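Local coordinates for protein yersinopine synthase (Yersinia pestis, PDB 6C4M) that catalyses the NADPH-dependent reductive condensation of pyruvate with a histidine-derived amino acid intermediate, the last step in making the metallophore yersinopine, at residues Y307-N312 / L420-P425; L410-L415 / D457-Q462. One frame throughout, in Å; residues are numbered along the deposited sequence.

Interaction 1: Y307-N312 / L420-P425; sequences YKRLLN and LDVVMP
The carbonyl oxygen of V423 accepts a hydrogen bond from the side chain of R309, with R309 NE and V423 O 3.1 Å apart. This bond joins helix 294-313 to the short connection between helices 401-419 and 425-445, a connection that opens with a Schellman motif and closes at M424, the N-cap position of the second helix. NE lies nearly along the C=O axis of V423, and the oxygen sits near the guanidinium edge, tilted 15° from its plane; the angle at the hydrogen, 137°, shows a bent bond. A bend at chi3 (-52°) turns NE toward V423 O, and NH2 reaches back to D306 of its own helix in a salt bridge. The guanidinium is thus held by the V423 carbonyl and by the salt bridge to D306, two contacts that would limit its rotation.

Beside this polar link the contact is apolar. V422 lays CG1 against the helix backbone and the root of the arginine, 4.0 Å from both R309 CB and L310 N. D421, with positive phi, is the C-prime residue of the Schellman motif, whose bonds run from V422 N to A417 O and from D421 N to G418 O. L420 CD1 comes to 4.5 Å from L310 CD1, a loose apolar contact.

M424 extends to both L310 and Y307. SD passes L310 CD2 at 4.1 Å, and the bend at chi3 then carries CE to the Y307 ring, M424 and Y307 crossing at about a right angle. The phenol oxygen of Y307 is bonded to the carbonyl of N257, and the Y307 side chain lies about 8 Å from that of H260, the inferred proton donor/acceptor. On the ring itself, M424 CE approaches Y307 CD1 obliquely, to 3.5 Å.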
loop_
_atom_site.group_PDB
_atom_site.type_symbol
_atom_site.label_atom_id
_atom_site.label_comp_id
_atom_site.label_asym_id
_atom_site.label_seq_id
_atom_site.Cartn_x
_atom_site.Cartn_y
_atom_site.Cartn_z
ATOM N N TYR A 307 25.089 7.015 -2.382
ATOM C CA TYR A 307 26.033 5.916 -2.514
ATOM C C TYR A 307 26.594 5.849 -3.928
ATOM O O TYR A 307 27.768 5.545 -4.118
ATOM C CB TYR A 307 25.370 4.593 -2.143
ATOM C CG TYR A 307 25.047 4.378 -0.665
ATOM C CD1 TYR A 307 25.827 4.913 0.349
ATOM C CD2 TYR A 307 23.967 3.594 -0.294
ATOM C CE1 TYR A 307 25.530 4.677 1.699
ATOM C CE2 TYR A 307 23.661 3.352 1.044
ATOM C CZ TYR A 307 24.429 3.895 2.037
ATOM O OH TYR A 307 24.077 3.653 3.373
ATOM N N LYS A 308 25.786 6.167 -4.931
ATOM C CA LYS A 308 26.317 6.245 -6.287
ATOM C C LYS A 308 27.430 7.280 -6.374
ATOM O O LYS A 308 28.473 7.035 -7.008
ATOM C CB LYS A 308 25.209 6.572 -7.276
ATOM C CG LYS A 308 25.670 7.032 -8.645
ATOM C CD LYS A 308 24.402 7.289 -9.483
ATOM C CE LYS A 308 24.714 7.707 -10.889
ATOM N NZ LYS A 308 25.577 8.903 -10.906
ATOM N N ARG A 309 27.223 8.446 -5.754
ATOM C CA ARG A 309 28.261 9.475 -5.721
ATOM C C ARG A 309 29.528 8.955 -5.066
ATOM O O ARG A 309 30.633 9.191 -5.563
ATOM C CB ARG A 309 27.779 10.712 -4.961
ATOM C CG ARG A 309 27.794 11.992 -5.785
ATOM C CD ARG A 309 27.277 13.248 -5.003
ATOM N NE ARG A 309 25.964 13.049 -4.370
ATOM C CZ ARG A 309 24.806 13.017 -5.023
ATOM N NH1 ARG A 309 24.785 13.169 -6.340
ATOM N NH2 ARG A 309 23.663 12.825 -4.361
ATOM N N LEU A 310 29.384 8.282 -3.919
ATOM C CA LEU A 310 30.548 7.811 -3.178
ATOM C C LEU A 310 31.256 6.693 -3.923
ATOM O O LEU A 310 32.481 6.719 -4.080
ATOM C CB LEU A 310 30.127 7.334 -1.784
ATOM C CG LEU A 310 31.236 6.775 -0.894
ATOM C CD1 LEU A 310 32.338 7.793 -0.714
ATOM C CD2 LEU A 310 30.682 6.353 0.466
ATOM N N LEU A 311 30.500 5.683 -4.350
ATOM C CA LEU A 311 31.073 4.583 -5.117
ATOM C C LEU A 311 31.779 5.087 -6.369
ATOM O O LEU A 311 32.932 4.719 -6.638
ATOM C CB LEU A 311 29.978 3.596 -5.476
ATOM C CG LEU A 311 29.413 2.785 -4.313
ATOM C CD1 LEU A 311 28.177 2.021 -4.744
ATOM C CD2 LEU A 311 30.462 1.824 -3.816
ATOM N N ASN A 312 31.101 5.928 -7.153
ATOM C CA ASN A 312 31.725 6.466 -8.356
ATOM C C ASN A 312 33.054 7.136 -8.036
ATOM O O ASN A 312 34.033 6.974 -8.773
ATOM C CB ASN A 312 30.789 7.455 -9.035
ATOM C CG ASN A 312 29.608 6.772 -9.720
ATOM O OD1 ASN A 312 29.452 5.556 -9.661
ATOM N ND2 ASN A 312 28.765 7.557 -10.335
ATOM N N LEU A 420 36.805 12.528 1.050
ATOM C CA LEU A 420 36.998 12.511 -0.392
ATOM C C LEU A 420 36.291 13.651 -1.109
ATOM O O LEU A 420 36.284 13.672 -2.341
ATOM C CB LEU A 420 36.529 11.176 -0.955
ATOM C CG LEU A 420 37.305 9.972 -0.417
ATOM C CD1 LEU A 420 36.720 8.648 -0.906
ATOM C CD2 LEU A 420 38.721 10.086 -0.833
ATOM N N ASP A 421 35.707 14.594 -0.373
ATOM C CA ASP A 421 35.034 15.751 -0.962
ATOM C C ASP A 421 33.752 15.338 -1.697
ATOM O O ASP A 421 33.405 15.890 -2.744
ATOM C CB ASP A 421 35.982 16.517 -1.887
ATOM C CG ASP A 421 37.254 16.978 -1.166
ATOM O OD1 ASP A 421 37.109 17.674 -0.133
ATOM O OD2 ASP A 421 38.383 16.631 -1.617
ATOM N N VAL A 422 33.042 14.366 -1.133
ATOM C CA VAL A 422 31.789 13.860 -1.683
ATOM C C VAL A 422 30.679 14.225 -0.708
ATOM O O VAL A 422 30.770 13.894 0.479
ATOM C CB VAL A 422 31.840 12.335 -1.881
ATOM C CG1 VAL A 422 30.481 11.808 -2.259
ATOM C CG2 VAL A 422 32.869 11.936 -2.956
ATOM N N VAL A 423 29.620 14.862 -1.200
ATOM C CA VAL A 423 28.491 15.232 -0.350
ATOM C C VAL A 423 27.422 14.160 -0.466
ATOM O O VAL A 423 27.137 13.666 -1.566
ATOM C CB VAL A 423 27.939 16.624 -0.719
ATOM C CG1 VAL A 423 29.086 17.636 -0.745
ATOM C CG2 VAL A 423 27.209 16.593 -2.034
ATOM N N MET A 424 26.871 13.758 0.680
ATOM C CA MET A 424 25.774 12.788 0.758
ATOM C C MET A 424 24.643 13.407 1.586
ATOM O O MET A 424 24.479 13.100 2.779
ATOM C CB MET A 424 26.267 11.466 1.354
ATOM C CG MET A 424 27.449 10.794 0.584
ATOM S SD MET A 424 28.072 9.392 1.521
ATOM C CE MET A 424 26.865 8.219 0.964
ATOM N N PRO A 425 23.841 14.294 0.986
ATOM C CA PRO A 425 22.863 15.052 1.791
ATOM C C PRO A 425 21.817 14.185 2.445
ATOM O O PRO A 425 21.344 14.525 3.531
ATOM C CB PRO A 425 22.231 16.015 0.775
ATOM C CG PRO A 425 23.172 16.087 -0.337
ATOM C CD PRO A 425 23.885 14.768 -0.403
#

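Interaction 2: L410-L415 / D457-Q462; sequences LRTLLL and DDCDRQ
R411 and D457 cross obliquely, their guanidinium and carboxylate planes 72° apart, and they meet through a single salt-bridge contact of 3.1 Å between R411 NH1 and D457 OD2. The steep angle between the planes rules out a flat, two-pronged pairing. D457 divides its carboxylate: OD1 accepts from the backbone N of C459 at 2.9 Å, closing an Asx turn at the start of helix 459-471, while OD2 faces the arginine. A chi1 of 60° sets D457 CG between the backbone N and the carbonyl carbon, from where OD1 can meet C459 N. R411 CG, anti to the backbone N (chi1 177°), lies against C459 CB; the terminal nitrogen NH2 bonds to Q435 OE1, so the guanidinium bridges two parts of the chain.

Next to the salt bridge, the backbones come nearest at T412 and C459. C459 CB lies 3.3 Å from T412 OG1 and 3.9 Å from R411 CG, so the cysteine rests against both residues, with SG also beside the threonine oxygen. T412 OG1 is hydrogen-bonded to H408 O within its own helix and to a water at 2.6 Å, which donates weakly to Q462 OE1. The other branch, T412 CG2, touches Q462 CB at 4.0 Å, the two side chains crossing at about a right angle. L415, one turn further on, rests CD1 on the backbone of C459 and D460.

Helix 459-471 thus packs its first turn against the middle of helix 401-419; I466 and A463 extend the contact to T412 and L415, Y118 of helix 117-121 touches Q462, and L431 of helix 425-445 lies against R411.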
loop_
_atom_site.group_PDB
_atom_site.type_symbol
_atom_site.label_atom_id
_atom_site.label_comp_id
_atom_site.label_asym_id
_atom_site.label_seq_id
_atom_site.Cartn_x
_atom_site.Cartn_y
_atom_site.Cartn_z
ATOM N N LEU A 410 26.763 3.594 8.251
ATOM C CA LEU A 410 26.559 4.775 7.438
ATOM C C LEU A 410 27.452 5.911 7.899
ATOM O O LEU A 410 27.973 6.662 7.064
ATOM C CB LEU A 410 25.067 5.171 7.470
ATOM C CG LEU A 410 24.679 6.433 6.719
ATOM C CD1 LEU A 410 25.048 6.258 5.264
ATOM C CD2 LEU A 410 23.180 6.661 6.877
ATOM N N ARG A 411 27.670 6.056 9.211
ATOM C CA ARG A 411 28.578 7.104 9.668
ATOM C C ARG A 411 29.981 6.899 9.122
ATOM O O ARG A 411 30.638 7.858 8.692
ATOM C CB ARG A 411 28.626 7.162 11.191
ATOM C CG ARG A 411 29.638 8.209 11.727
ATOM C CD ARG A 411 29.504 8.417 13.227
ATOM N NE ARG A 411 28.110 8.712 13.572
ATOM C CZ ARG A 411 27.696 9.102 14.764
ATOM N NH1 ARG A 411 28.591 9.279 15.732
ATOM N NH2 ARG A 411 26.393 9.339 14.974
ATOM N N THR A 412 30.474 5.657 9.143
ATOM C CA THR A 412 31.800 5.401 8.586
ATOM C C THR A 412 31.872 5.891 7.144
ATOM O O THR A 412 32.815 6.596 6.765
ATOM C CB THR A 412 32.151 3.907 8.684
ATOM O OG1 THR A 412 32.293 3.526 10.070
ATOM C CG2 THR A 412 33.482 3.616 7.961
ATOM N N LEU A 413 30.854 5.564 6.333
ATOM C CA LEU A 413 30.859 5.981 4.930
ATOM C C LEU A 413 30.688 7.484 4.765
ATOM O O LEU A 413 31.294 8.079 3.863
ATOM C CB LEU A 413 29.779 5.228 4.174
ATOM C CG LEU A 413 29.996 3.724 4.105
ATOM C CD1 LEU A 413 28.770 2.948 3.636
ATOM C CD2 LEU A 413 31.120 3.471 3.169
ATOM N N LEU A 414 29.887 8.117 5.619
ATOM C CA LEU A 414 29.742 9.567 5.556
ATOM C C LEU A 414 31.055 10.257 5.870
ATOM O O LEU A 414 31.400 11.260 5.236
ATOM C CB LEU A 414 28.665 10.046 6.535
ATOM C CG LEU A 414 28.276 11.527 6.425
ATOM C CD1 LEU A 414 27.613 11.817 5.087
ATOM C CD2 LEU A 414 27.310 11.908 7.524
ATOM N N LEU A 415 31.790 9.751 6.862
ATOM C CA LEU A 415 33.096 10.329 7.168
ATOM C C LEU A 415 34.068 10.117 6.019
ATOM O O LEU A 415 34.818 11.033 5.658
ATOM C CB LEU A 415 33.664 9.739 8.461
ATOM C CG LEU A 415 32.847 10.163 9.689
ATOM C CD1 LEU A 415 33.230 9.366 10.923
ATOM C CD2 LEU A 415 33.069 11.640 9.940
ATOM N N ASP A 457 31.878 5.806 19.259
ATOM C CA ASP A 457 32.134 4.719 18.333
ATOM C C ASP A 457 33.511 4.953 17.737
ATOM O O ASP A 457 34.109 6.013 17.922
ATOM C CB ASP A 457 31.063 4.681 17.239
ATOM C CG ASP A 457 31.015 5.966 16.434
ATOM O OD1 ASP A 457 32.038 6.377 15.849
ATOM O OD2 ASP A 457 29.934 6.574 16.384
ATOM N N ASP A 458 33.980 3.981 16.967
ATOM C CA ASP A 458 35.264 4.106 16.276
ATOM C C ASP A 458 35.078 4.163 14.762
ATOM O O ASP A 458 35.883 3.618 14.003
ATOM C CB ASP A 458 36.250 2.987 16.653
ATOM C CG ASP A 458 35.606 1.619 16.795
ATOM O OD1 ASP A 458 34.830 1.210 15.907
ATOM O OD2 ASP A 458 35.944 0.931 17.799
ATOM N N CYS A 459 34.017 4.858 14.318
ATOM C CA CYS A 459 33.800 5.072 12.891
ATOM C C CYS A 459 34.854 5.995 12.301
ATOM O O CYS A 459 35.241 5.831 11.138
ATOM C CB CYS A 459 32.399 5.661 12.631
ATOM S SG CYS A 459 31.081 4.593 13.212
ATOM N N ASP A 460 35.348 6.952 13.084
ATOM C CA ASP A 460 36.369 7.871 12.577
ATOM C C ASP A 460 37.644 7.123 12.190
ATOM O O ASP A 460 38.177 7.302 11.090
ATOM C CB ASP A 460 36.664 8.980 13.616
ATOM C CG ASP A 460 36.869 8.445 15.045
ATOM O OD1 ASP A 460 37.039 7.220 15.248
ATOM O OD2 ASP A 460 36.882 9.271 15.997
ATOM N N ARG A 461 38.129 6.253 13.063
ATOM C CA ARG A 461 39.355 5.539 12.747
ATOM C C ARG A 461 39.147 4.638 11.530
ATOM O O ARG A 461 40.027 4.511 10.670
ATOM C CB ARG A 461 39.820 4.745 13.975
ATOM C CG ARG A 461 41.103 3.954 13.784
ATOM C CD ARG A 461 42.353 4.840 13.589
ATOM N NE ARG A 461 43.477 4.019 13.118
ATOM C CZ ARG A 461 44.466 4.455 12.343
ATOM N NH1 ARG A 461 44.492 5.725 11.938
ATOM N NH2 ARG A 461 45.435 3.611 11.971
ATOM N N GLN A 462 37.969 4.036 11.418
ATOM C CA GLN A 462 37.702 3.136 10.295
ATOM C C GLN A 462 37.710 3.890 8.971
ATOM O O GLN A 462 38.323 3.445 7.984
ATOM C CB GLN A 462 36.367 2.438 10.515
ATOM C CG GLN A 462 36.430 1.433 11.625
ATOM C CD GLN A 462 35.175 0.602 11.762
ATOM O OE1 GLN A 462 34.761 -0.101 10.836
ATOM N NE2 GLN A 462 34.570 0.663 12.937
HETATM O O HOH W 1 31.669 1.132 11.010
#

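From the N terminus, helix 294-313 supplies the first segment, 307-312; helix 401-419 follows with 410-415, then the connection 420-425, and finally 457-462 at the start of helix 459-471. Interaction 1 closes a loop of 107 intervening residues and interaction 2 one of 41. The loops cross, since 410-415 lies within the first span and 420-425 within the second. Helix 401-419 and the connection after it therefore join helix 294-313 to the C-terminal helix. The contacts, centred 14 Å apart, also touch directly: Y307 OH packs on L410 CD1 at 3.4 Å, and M424 CB on L414 CD1 at 4.0 Å.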